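Local coordinates for protein staphylococcal enterotoxin-like toxin (Staphylococcus aureus, PDB 4DXF) that binds carbohydrate and belongs to the secreted staphylococcal superantigen-like proteins, probably helping the bacterium to interfere with host immune defence, at residues A[32-37]-A[71-77]; A[44-48]-A[65-70]; A[109-115]-A[197-203]. All coordinates share one frame. Numbering follows the deposited sequence.

Contact 1: residues A[32-37]-A[71-77]; sequences NEIGII and GVHRNVD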
loop_
_atom_site.group_PDB
_atom_site.type_symbol
_atom_site.label_atom_id
_atom_site.label_comp_id
_atom_site.label_asym_id
_atom_site.label_seq_id
_atom_site.Cartn_x
_atom_site.Cartn_y
_atom_site.Cartn_z
ATOM N N ASN A 32 -0.717 14.585 -8.292
ATOM C CA ASN A 32 -1.256 15.952 -8.671
ATOM C C ASN A 32 -2.295 15.799 -9.806
ATOM O O ASN A 32 -2.295 16.525 -10.841
ATOM C CB ASN A 32 -0.095 16.818 -9.134
ATOM C CG ASN A 32 0.917 17.054 -8.007
ATOM O OD1 ASN A 32 0.530 17.272 -6.868
ATOM N ND2 ASN A 32 2.217 17.015 -8.326
ATOM N N GLU A 33 -3.240 14.864 -9.618
ATOM C CA GLU A 33 -4.241 14.559 -10.611
ATOM C C GLU A 33 -5.632 15.072 -10.141
ATOM O O GLU A 33 -5.744 15.628 -9.068
ATOM C CB GLU A 33 -4.284 12.996 -10.845
ATOM C CG GLU A 33 -3.040 12.440 -11.551
ATOM C CD GLU A 33 -2.894 12.879 -13.052
ATOM O OE1 GLU A 33 -3.909 13.239 -13.664
ATOM O OE2 GLU A 33 -1.763 12.782 -13.637
ATOM N N ILE A 34 -6.654 14.924 -10.966
ATOM C CA ILE A 34 -8.028 15.122 -10.465
ATOM C C ILE A 34 -8.774 13.761 -10.525
ATOM O O ILE A 34 -8.406 12.899 -11.363
ATOM C CB ILE A 34 -8.775 16.208 -11.241
ATOM C CG1 ILE A 34 -8.996 15.780 -12.655
ATOM C CG2 ILE A 34 -7.944 17.551 -11.126
ATOM C CD1 ILE A 34 -10.035 16.715 -13.419
ATOM N N GLY A 35 -9.743 13.601 -9.637
ATOM C CA GLY A 35 -10.611 12.400 -9.642
ATOM C C GLY A 35 -12.044 12.815 -9.922
ATOM O O GLY A 35 -12.471 13.863 -9.425
ATOM N N ILE A 36 -12.760 11.968 -10.674
ATOM C CA ILE A 36 -14.143 12.257 -11.047
ATOM C C ILE A 36 -15.003 11.104 -10.539
ATOM O O ILE A 36 -14.747 9.978 -10.904
ATOM C CB ILE A 36 -14.192 12.333 -12.574
ATOM C CG1 ILE A 36 -13.428 13.599 -13.084
ATOM C CG2 ILE A 36 -15.630 12.384 -13.126
ATOM C CD1 ILE A 36 -13.097 13.505 -14.603
ATOM N N ILE A 37 -16.036 11.414 -9.758
ATOM C CA ILE A 37 -16.953 10.378 -9.246
ATOM C C ILE A 37 -18.326 10.626 -9.843
ATOM O O ILE A 37 -18.874 11.717 -9.696
ATOM C CB ILE A 37 -17.002 10.371 -7.762
ATOM C CG1 ILE A 37 -15.592 10.079 -7.174
ATOM C CG2 ILE A 37 -18.026 9.290 -7.273
ATOM C CD1 ILE A 37 -15.446 10.415 -5.763
ATOM N N GLY A 71 -18.892 13.949 -7.986
ATOM C CA GLY A 71 -18.354 15.150 -8.620
ATOM C C GLY A 71 -16.837 15.111 -8.721
ATOM O O GLY A 71 -16.224 14.020 -8.808
ATOM N N VAL A 72 -16.257 16.307 -8.663
ATOM C CA VAL A 72 -14.845 16.508 -8.985
ATOM C C VAL A 72 -14.048 16.715 -7.738
ATOM O O VAL A 72 -14.348 17.444 -6.846
ATOM C CB VAL A 72 -14.686 17.709 -9.984
ATOM C CG1 VAL A 72 -13.180 18.025 -10.322
ATOM C CG2 VAL A 72 -15.414 17.387 -11.279
ATOM N N HIS A 73 -12.925 16.013 -7.669
ATOM C CA HIS A 73 -12.003 16.178 -6.539
ATOM C C HIS A 73 -10.624 16.529 -7.059
ATOM O O HIS A 73 -10.099 15.810 -7.889
ATOM C CB HIS A 73 -11.920 14.835 -5.713
ATOM C CG HIS A 73 -13.256 14.498 -5.135
ATOM N ND1 HIS A 73 -13.688 15.027 -3.954
ATOM C CD2 HIS A 73 -14.300 13.836 -5.662
ATOM C CE1 HIS A 73 -14.940 14.650 -3.736
ATOM N NE2 HIS A 73 -15.335 13.926 -4.755
ATOM N N ARG A 74 -10.039 17.603 -6.565
ATOM C CA ARG A 74 -8.763 18.045 -7.142
ATOM C C ARG A 74 -7.606 17.719 -6.189
ATOM O O ARG A 74 -7.836 17.356 -5.053
ATOM C CB ARG A 74 -8.896 19.564 -7.532
ATOM C CG ARG A 74 -9.989 19.699 -8.622
ATOM C CD ARG A 74 -10.137 21.203 -9.162
ATOM N NE ARG A 74 -9.005 21.376 -10.071
ATOM C CZ ARG A 74 -8.988 21.101 -11.362
ATOM N NH1 ARG A 74 -10.054 20.654 -12.044
ATOM N NH2 ARG A 74 -7.845 21.238 -11.985
ATOM N N ASN A 75 -6.335 17.788 -6.629
ATOM C CA ASN A 75 -5.226 17.560 -5.693
ATOM C C ASN A 75 -5.278 16.173 -5.052
ATOM O O ASN A 75 -5.150 16.053 -3.837
ATOM C CB ASN A 75 -5.170 18.498 -4.522
ATOM C CG ASN A 75 -4.899 19.942 -4.940
ATOM O OD1 ASN A 75 -5.641 20.848 -4.543
ATOM N ND2 ASN A 75 -3.862 20.151 -5.725
ATOM N N VAL A 76 -5.524 15.241 -5.924
ATOM C CA VAL A 76 -5.512 13.784 -5.635
ATOM C C VAL A 76 -4.207 13.142 -6.155
ATOM O O VAL A 76 -3.790 13.361 -7.310
ATOM C CB VAL A 76 -6.795 13.210 -6.287
ATOM C CG1 VAL A 76 -6.781 11.670 -6.357
ATOM C CG2 VAL A 76 -7.931 13.758 -5.415
ATOM N N ASP A 77 -3.643 12.249 -5.299
ATOM C CA ASP A 77 -2.512 11.402 -5.655
ATOM C C ASP A 77 -3.112 9.959 -5.478
ATOM O O ASP A 77 -3.905 9.787 -4.567
ATOM C CB ASP A 77 -1.401 11.547 -4.632
ATOM C CG ASP A 77 -0.544 12.788 -4.828
ATOM O OD1 ASP A 77 -0.979 13.640 -5.653
ATOM O OD2 ASP A 77 0.512 12.867 -4.166
#
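Backbone hydrogen bonds carry this antiparallel pairing. G35 N gives to H73 O and H73 N to G35 O, both 2.8 Å; at the next hydrogen-bonded pair I37 N reaches G71 O and G71 N reaches I37 O, again 2.8 Å each. Past R74 the register slips by one residue: E33 N donates to V76 O at 2.8 Å and V76 N to E33 O at 3.2 Å, so N75 and V76 both face E33. N75 takes the positive phi (60°) of the first position of a G1 beta bulge. Beyond it D77 OD1 accepts from N32 N at 2.8 Å and also bonds S100, while the D77 carboxylate forms a salt bridge with K133. CA-H...O contacts, such as I36 CA to G71 O at 3.5 Å, fill in between the bonds. Side chains of I37, H73 and V76 share one face of the sheet and all touch M47; I37 CD1 lies 3.6 Å from H73 CD2, and H73 NE2 is held by G69. I34 and R74 belong to the outer surface, where I34 CG2 sits over one face of the guanidinium, 3.7 Å from R74 CZ. The chain turns corners at N32 and N75, so that 28-31 and 33-37, and likewise 71-74 and 76-80, lie on different faces, as strands do in the coiled, closed barrel of an OB fold.

Contact 2: residues A[44-48]-A[65-70]; sequences IRFMN and DKKYGE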
loop_
_atom_site.group_PDB
_atom_site.type_symbol
_atom_site.label_atom_id
_atom_site.label_comp_id
_atom_site.label_asym_id
_atom_site.label_seq_id
_atom_site.Cartn_x
_atom_site.Cartn_y
_atom_site.Cartn_z
ATOM N N ILE A 44 -20.417 -0.807 -5.273
ATOM C CA ILE A 44 -19.525 0.260 -4.756
ATOM C C ILE A 44 -19.299 1.331 -5.779
ATOM O O ILE A 44 -19.588 1.169 -6.955
ATOM C CB ILE A 44 -18.133 -0.226 -4.230
ATOM C CG1 ILE A 44 -17.337 -0.895 -5.343
ATOM C CG2 ILE A 44 -18.307 -1.064 -2.894
ATOM C CD1 ILE A 44 -15.908 -1.154 -4.932
ATOM N N ARG A 45 -18.705 2.396 -5.289
ATOM C CA ARG A 45 -18.420 3.574 -6.067
ATOM C C ARG A 45 -16.922 3.631 -6.394
ATOM O O ARG A 45 -16.092 2.972 -5.718
ATOM C CB ARG A 45 -18.823 4.771 -5.218
ATOM C CG ARG A 45 -20.391 4.821 -5.086
ATOM C CD ARG A 45 -20.763 5.783 -4.050
ATOM N NE ARG A 45 -20.378 7.175 -4.338
ATOM C CZ ARG A 45 -19.533 7.909 -3.595
ATOM N NH1 ARG A 45 -18.896 7.402 -2.521
ATOM N NH2 ARG A 45 -19.287 9.172 -3.945
ATOM N N PHE A 46 -16.622 4.416 -7.429
ATOM C CA PHE A 46 -15.282 4.515 -8.017
ATOM C C PHE A 46 -14.921 5.978 -8.162
ATOM O O PHE A 46 -15.779 6.824 -8.377
ATOM C CB PHE A 46 -15.167 3.838 -9.355
ATOM C CG PHE A 46 -15.433 2.329 -9.296
ATOM C CD1 PHE A 46 -14.448 1.457 -8.863
ATOM C CD2 PHE A 46 -16.680 1.824 -9.643
ATOM C CE1 PHE A 46 -14.672 0.059 -8.762
ATOM C CE2 PHE A 46 -16.934 0.428 -9.545
ATOM C CZ PHE A 46 -15.920 -0.437 -9.120
ATOM N N MET A 47 -13.651 6.251 -7.967
ATOM C CA MET A 47 -13.050 7.535 -8.380
ATOM C C MET A 47 -12.326 7.274 -9.703
ATOM O O MET A 47 -11.417 6.418 -9.787
ATOM C CB MET A 47 -12.074 8.060 -7.280
ATOM C CG MET A 47 -11.395 9.420 -7.783
ATOM S SD MET A 47 -10.323 10.135 -6.625
ATOM C CE MET A 47 -11.368 10.764 -5.387
ATOM N N ASN A 48 -12.686 8.018 -10.754
ATOM C CA ASN A 48 -12.061 7.876 -12.065
ATOM C C ASN A 48 -10.857 8.844 -12.131
ATOM O O ASN A 48 -10.993 10.025 -11.821
ATOM C CB ASN A 48 -13.062 8.230 -13.176
ATOM C CG ASN A 48 -14.172 7.193 -13.292
ATOM O OD1 ASN A 48 -13.957 6.099 -13.844
ATOM N ND2 ASN A 48 -15.276 7.470 -12.644
ATOM N N ASP A 65 -15.448 6.006 1.037
ATOM C CA ASP A 65 -16.767 6.097 0.444
ATOM C C ASP A 65 -17.482 7.335 0.949
ATOM O O ASP A 65 -17.991 8.092 0.133
ATOM C CB ASP A 65 -17.622 4.837 0.608
ATOM C CG ASP A 65 -18.965 4.967 -0.116
ATOM O OD1 ASP A 65 -19.015 4.852 -1.367
ATOM O OD2 ASP A 65 -19.957 5.198 0.589
ATOM N N LYS A 66 -17.406 7.614 2.253
ATOM C CA LYS A 66 -18.035 8.839 2.821
ATOM C C LYS A 66 -17.181 10.054 2.566
ATOM O O LYS A 66 -17.686 11.176 2.563
ATOM C CB LYS A 66 -18.217 8.750 4.345
ATOM C CG LYS A 66 -19.424 7.958 4.830
ATOM C CD LYS A 66 -19.255 7.649 6.344
ATOM C CE LYS A 66 -20.414 6.836 6.953
ATOM N NZ LYS A 66 -20.687 5.633 6.129
ATOM N N LYS A 67 -15.881 9.839 2.369
ATOM C CA LYS A 67 -14.931 10.931 2.259
ATOM C C LYS A 67 -15.128 11.685 0.949
ATOM O O LYS A 67 -14.996 12.912 0.916
ATOM C CB LYS A 67 -13.499 10.363 2.302
ATOM C CG LYS A 67 -12.391 11.428 2.381
ATOM C CD LYS A 67 -11.023 10.763 2.662
ATOM C CE LYS A 67 -9.884 11.765 2.657
ATOM N NZ LYS A 67 -8.578 11.145 3.188
ATOM N N TYR A 68 -15.420 10.963 -0.128
ATOM C CA TYR A 68 -15.529 11.571 -1.472
ATOM C C TYR A 68 -16.926 11.469 -2.109
ATOM O O TYR A 68 -17.297 10.402 -2.619
ATOM C CB TYR A 68 -14.537 10.968 -2.471
ATOM C CG TYR A 68 -13.119 11.055 -2.023
ATOM C CD1 TYR A 68 -12.398 12.233 -2.160
ATOM C CD2 TYR A 68 -12.489 9.931 -1.479
ATOM C CE1 TYR A 68 -11.032 12.300 -1.730
ATOM C CE2 TYR A 68 -11.180 9.998 -1.008
ATOM C CZ TYR A 68 -10.439 11.172 -1.194
ATOM O OH TYR A 68 -9.126 11.245 -0.737
ATOM N N GLY A 69 -17.653 12.596 -2.132
ATOM C CA GLY A 69 -18.968 12.650 -2.775
ATOM C C GLY A 69 -18.942 12.728 -4.284
ATOM O O GLY A 69 -17.877 12.881 -4.893
ATOM N N GLU A 70 -20.121 12.635 -4.911
ATOM C CA GLU A 70 -20.241 12.726 -6.337
ATOM C C GLU A 70 -19.584 14.013 -6.856
ATOM O O GLU A 70 -19.702 15.023 -6.218
ATOM C CB GLU A 70 -21.746 12.747 -6.724
ATOM C CG GLU A 70 -21.944 12.878 -8.227
ATOM C CD GLU A 70 -23.400 12.857 -8.671
ATOM O OE1 GLU A 70 -23.910 13.921 -9.081
ATOM O OE2 GLU A 70 -24.036 11.797 -8.607
HETATM O O HOH W 1 -17.956 2.795 -2.406
#
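M47 lays its terminal methyl over one face of the Y68 ring: CE of M47 is 3.7 Å from CD1 of Y68 and 3.8 Å from the ring centroid, 17° off the normal, a CH-pi contact. SD of M47 lies farther out, 5.3 Å from the Y68 ring centroid, which makes this a Met-aromatic pair led by the methyl. With chi1 and chi2 both t, the M47 side chain is extended and spans backbones whose CA atoms, in M47 and Y68, are 8.4 Å apart. Two residues earlier R45 reaches the same loop with its charge. NH1 of R45 forms a salt bridge with OD1 of D65 at 2.8 Å, and NH2 of R45 donates to the carbonyl O of Y68 at 2.7 Å. Weak bonds from R45 NH1 to D65 O (2.9 Å) and to Y68 O (3.4 Å) complete the set, so one guanidinium clasps both the last helical turn and the first residue beyond it. A water accepts from R45 N at 3.0 Å and donates to D65 OD1 at 2.5 Å, tying the R45 backbone to the same carboxylate. I37 of the neighbouring strand 33-37 touches R45, M47 and Y68, while I97 of strand 92-99 packs on M47 and Y68, and H73 meets Y68 edge-to-face. Short helix 64-67 and its exit loop are thereby fastened to strand 46-49, which runs between strands 33-37 and 56-59 in the OB-fold sheet.

Contact 3: residues A[109-115]-A[197-203]; sequences AGVRITK and DNIEVNI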
loop_
_atom_site.group_PDB
_atom_site.type_symbol
_atom_site.label_atom_id
_atom_site.label_comp_id
_atom_site.label_asym_id
_atom_site.label_seq_id
_atom_site.Cartn_x
_atom_site.Cartn_y
_atom_site.Cartn_z
ATOM N N ALA A 109 12.871 6.946 6.940
ATOM C CA ALA A 109 12.518 6.261 8.177
ATOM C C ALA A 109 13.369 4.949 8.186
ATOM O O ALA A 109 13.392 4.257 7.154
ATOM C CB ALA A 109 11.015 5.952 8.176
ATOM N N GLY A 110 14.076 4.654 9.290
ATOM C CA GLY A 110 14.903 3.408 9.362
ATOM C C GLY A 110 14.004 2.182 9.446
ATOM O O GLY A 110 12.946 2.239 10.054
ATOM N N VAL A 111 14.429 1.091 8.810
ATOM C CA VAL A 111 13.665 -0.181 8.789
ATOM C C VAL A 111 14.563 -1.187 9.497
ATOM O O VAL A 111 15.768 -1.230 9.226
ATOM C CB VAL A 111 13.387 -0.610 7.424
ATOM C CG1 VAL A 111 12.656 -1.949 7.434
ATOM C CG2 VAL A 111 12.537 0.458 6.693
ATOM N N ARG A 112 13.999 -1.943 10.436
ATOM C CA ARG A 112 14.804 -2.953 11.160
ATOM C C ARG A 112 14.053 -4.253 10.936
ATOM O O ARG A 112 12.849 -4.315 11.270
ATOM C CB ARG A 112 14.790 -2.630 12.668
ATOM C CG ARG A 112 15.390 -1.221 13.055
ATOM C CD ARG A 112 14.920 -0.748 14.449
ATOM N NE ARG A 112 15.685 0.422 14.904
ATOM C CZ ARG A 112 17.026 0.462 14.971
ATOM N NH1 ARG A 112 17.753 -0.593 14.592
ATOM N NH2 ARG A 112 17.653 1.560 15.394
ATOM N N ILE A 113 14.776 -5.286 10.461
ATOM C CA ILE A 113 14.171 -6.542 10.002
ATOM C C ILE A 113 14.719 -7.683 10.821
ATOM O O ILE A 113 15.939 -7.815 10.894
ATOM C CB ILE A 113 14.462 -6.792 8.556
ATOM C CG1 ILE A 113 13.841 -5.604 7.778
ATOM C CG2 ILE A 113 13.808 -8.162 8.086
ATOM C CD1 ILE A 113 14.485 -5.312 6.413
ATOM N N THR A 114 13.826 -8.441 11.455
ATOM C CA THR A 114 14.320 -9.601 12.173
ATOM C C THR A 114 13.647 -10.772 11.482
ATOM O O THR A 114 12.410 -10.753 11.313
ATOM C CB THR A 114 13.964 -9.603 13.688
ATOM O OG1 THR A 114 14.416 -8.430 14.395
ATOM C CG2 THR A 114 14.555 -10.852 14.409
ATOM N N LYS A 115 14.437 -11.802 11.108
ATOM C CA LYS A 115 13.877 -12.919 10.422
ATOM C C LYS A 115 14.293 -14.247 11.065
ATOM O O LYS A 115 15.444 -14.367 11.388
ATOM C CB LYS A 115 14.385 -12.889 9.011
ATOM C CG LYS A 115 13.989 -14.163 8.167
ATOM C CD LYS A 115 14.193 -14.023 6.676
ATOM C CE LYS A 115 15.639 -13.946 6.257
ATOM N NZ LYS A 115 15.735 -14.219 4.799
ATOM N N ASP A 197 8.221 7.523 12.124
ATOM C CA ASP A 197 9.487 7.550 12.784
ATOM C C ASP A 197 10.445 6.431 12.310
ATOM O O ASP A 197 11.537 6.707 11.774
ATOM C CB ASP A 197 9.253 7.465 14.283
ATOM C CG ASP A 197 10.496 7.772 15.045
ATOM O OD1 ASP A 197 11.189 8.779 14.716
ATOM O OD2 ASP A 197 10.802 6.975 15.927
ATOM N N ASN A 198 10.008 5.186 12.502
ATOM C CA ASN A 198 10.774 3.972 12.119
ATOM C C ASN A 198 9.791 2.816 11.868
ATOM O O ASN A 198 8.586 2.852 12.236
ATOM C CB ASN A 198 11.883 3.584 13.131
ATOM C CG ASN A 198 11.332 3.150 14.472
ATOM O OD1 ASN A 198 11.098 1.959 14.734
ATOM N ND2 ASN A 198 11.071 4.119 15.318
ATOM N N ILE A 199 10.339 1.772 11.254
ATOM C CA ILE A 199 9.520 0.685 10.780
ATOM C C ILE A 199 10.211 -0.569 11.345
ATOM O O ILE A 199 11.437 -0.666 11.221
ATOM C CB ILE A 199 9.494 0.678 9.262
ATOM C CG1 ILE A 199 8.822 1.948 8.754
ATOM C CG2 ILE A 199 8.734 -0.568 8.743
ATOM C CD1 ILE A 199 8.845 2.076 7.309
ATOM N N GLU A 200 9.426 -1.446 11.952
ATOM C CA GLU A 200 9.917 -2.720 12.551
ATOM C C GLU A 200 9.293 -3.921 11.834
ATOM O O GLU A 200 8.073 -3.996 11.644
ATOM C CB GLU A 200 9.682 -2.731 14.070
ATOM C CG GLU A 200 10.691 -1.865 14.938
ATOM C CD GLU A 200 10.138 -1.474 16.349
ATOM O OE1 GLU A 200 9.007 -1.906 16.739
ATOM O OE2 GLU A 200 10.844 -0.718 17.071
ATOM N N VAL A 201 10.115 -4.868 11.366
ATOM C CA VAL A 201 9.553 -5.949 10.539
ATOM C C VAL A 201 10.002 -7.234 11.263
ATOM O O VAL A 201 11.174 -7.310 11.638
ATOM C CB VAL A 201 10.132 -5.947 9.118
ATOM C CG1 VAL A 201 9.654 -7.145 8.305
ATOM C CG2 VAL A 201 9.654 -4.673 8.349
ATOM N N ASN A 202 9.074 -8.167 11.471
ATOM C CA ASN A 202 9.461 -9.420 12.105
ATOM C C ASN A 202 8.924 -10.553 11.255
ATOM O O ASN A 202 7.744 -10.584 10.902
ATOM C CB ASN A 202 9.017 -9.449 13.569
ATOM C CG ASN A 202 9.610 -10.626 14.302
ATOM O OD1 ASN A 202 10.828 -10.769 14.382
ATOM N ND2 ASN A 202 8.768 -11.512 14.736
ATOM N N ILE A 203 9.785 -11.488 10.832
ATOM C CA ILE A 203 9.301 -12.452 9.820
ATOM C C ILE A 203 9.606 -13.811 10.398
ATOM O O ILE A 203 10.703 -13.981 10.922
ATOM C CB ILE A 203 10.077 -12.272 8.510
ATOM C CG1 ILE A 203 9.684 -10.963 7.790
ATOM C CG2 ILE A 203 9.867 -13.409 7.489
ATOM C CD1 ILE A 203 10.717 -10.747 6.699
HETATM O O HOH W 2 14.366 6.170 11.473
HETATM O O HOH W 3 12.850 -6.195 13.771
#
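Parallel pairing joins two segments whose nearest ends are 82 residues apart in sequence, in a sheet whose other neighbours all run antiparallel. The axes of 109-115 and 197-203 come within 4.7 Å, their N-to-C directions 17° apart. The ladder is regular: I199 N donates to G110 O (2.9 Å), R112 N to I199 O (3.0 Å), V201 N to R112 O (2.8 Å), T114 N to V201 O (2.9 Å) and I203 N to T114 O (2.8 Å). At the start, where D197 and N198 form a classic beta bulge opposite K167, a water bridges the strands, accepting from G110 N at 2.7 Å and donating to D197 O at 2.9 Å. A second water, 2.8 Å from T114 OG1, donates to V201 O at 2.9 Å. The two faces differ: V111, I113, I199, V201 and I203 make one largely apolar, with K115 at its end leading its amine away to N153 O. V111 CG2 is 4.0 Å from I199 CB and I113 CG1 4.0 Å from V201 CB; helix 138-153 packs here through L145 and L149. R112, T114, N198, E200 and N202 line the more polar face, where the E200 carboxylate forms a salt bridge with K167. First and last strands paired in parallel at the middle of a mixed sheet, with a long helix across one face, are the signature of the beta-grasp fold.

Overall arrangement
Contacts 1 and 2 belong to the OB-fold domain, contact 3 to the beta-grasp domain that follows it in the chain. Contact 2 falls within the stretch of sequence spanned by contact 1; their centres are 11 Å apart and they touch, because strands 33-37 and 46-49 are neighbours in one sheet and the loop after helix 64-67 leads into strand 71-74. I37 packs on R45 and Y68 where they meet. Contact 3 lies on the other side of the chain's centre, about 34 Å from both by centres, with nearest atoms about 18 Å and 19 Å away. The two-domain superantigen fold thus has contacts 1 and 2 within one domain and contact 3 joining outer strands of the other's sequence.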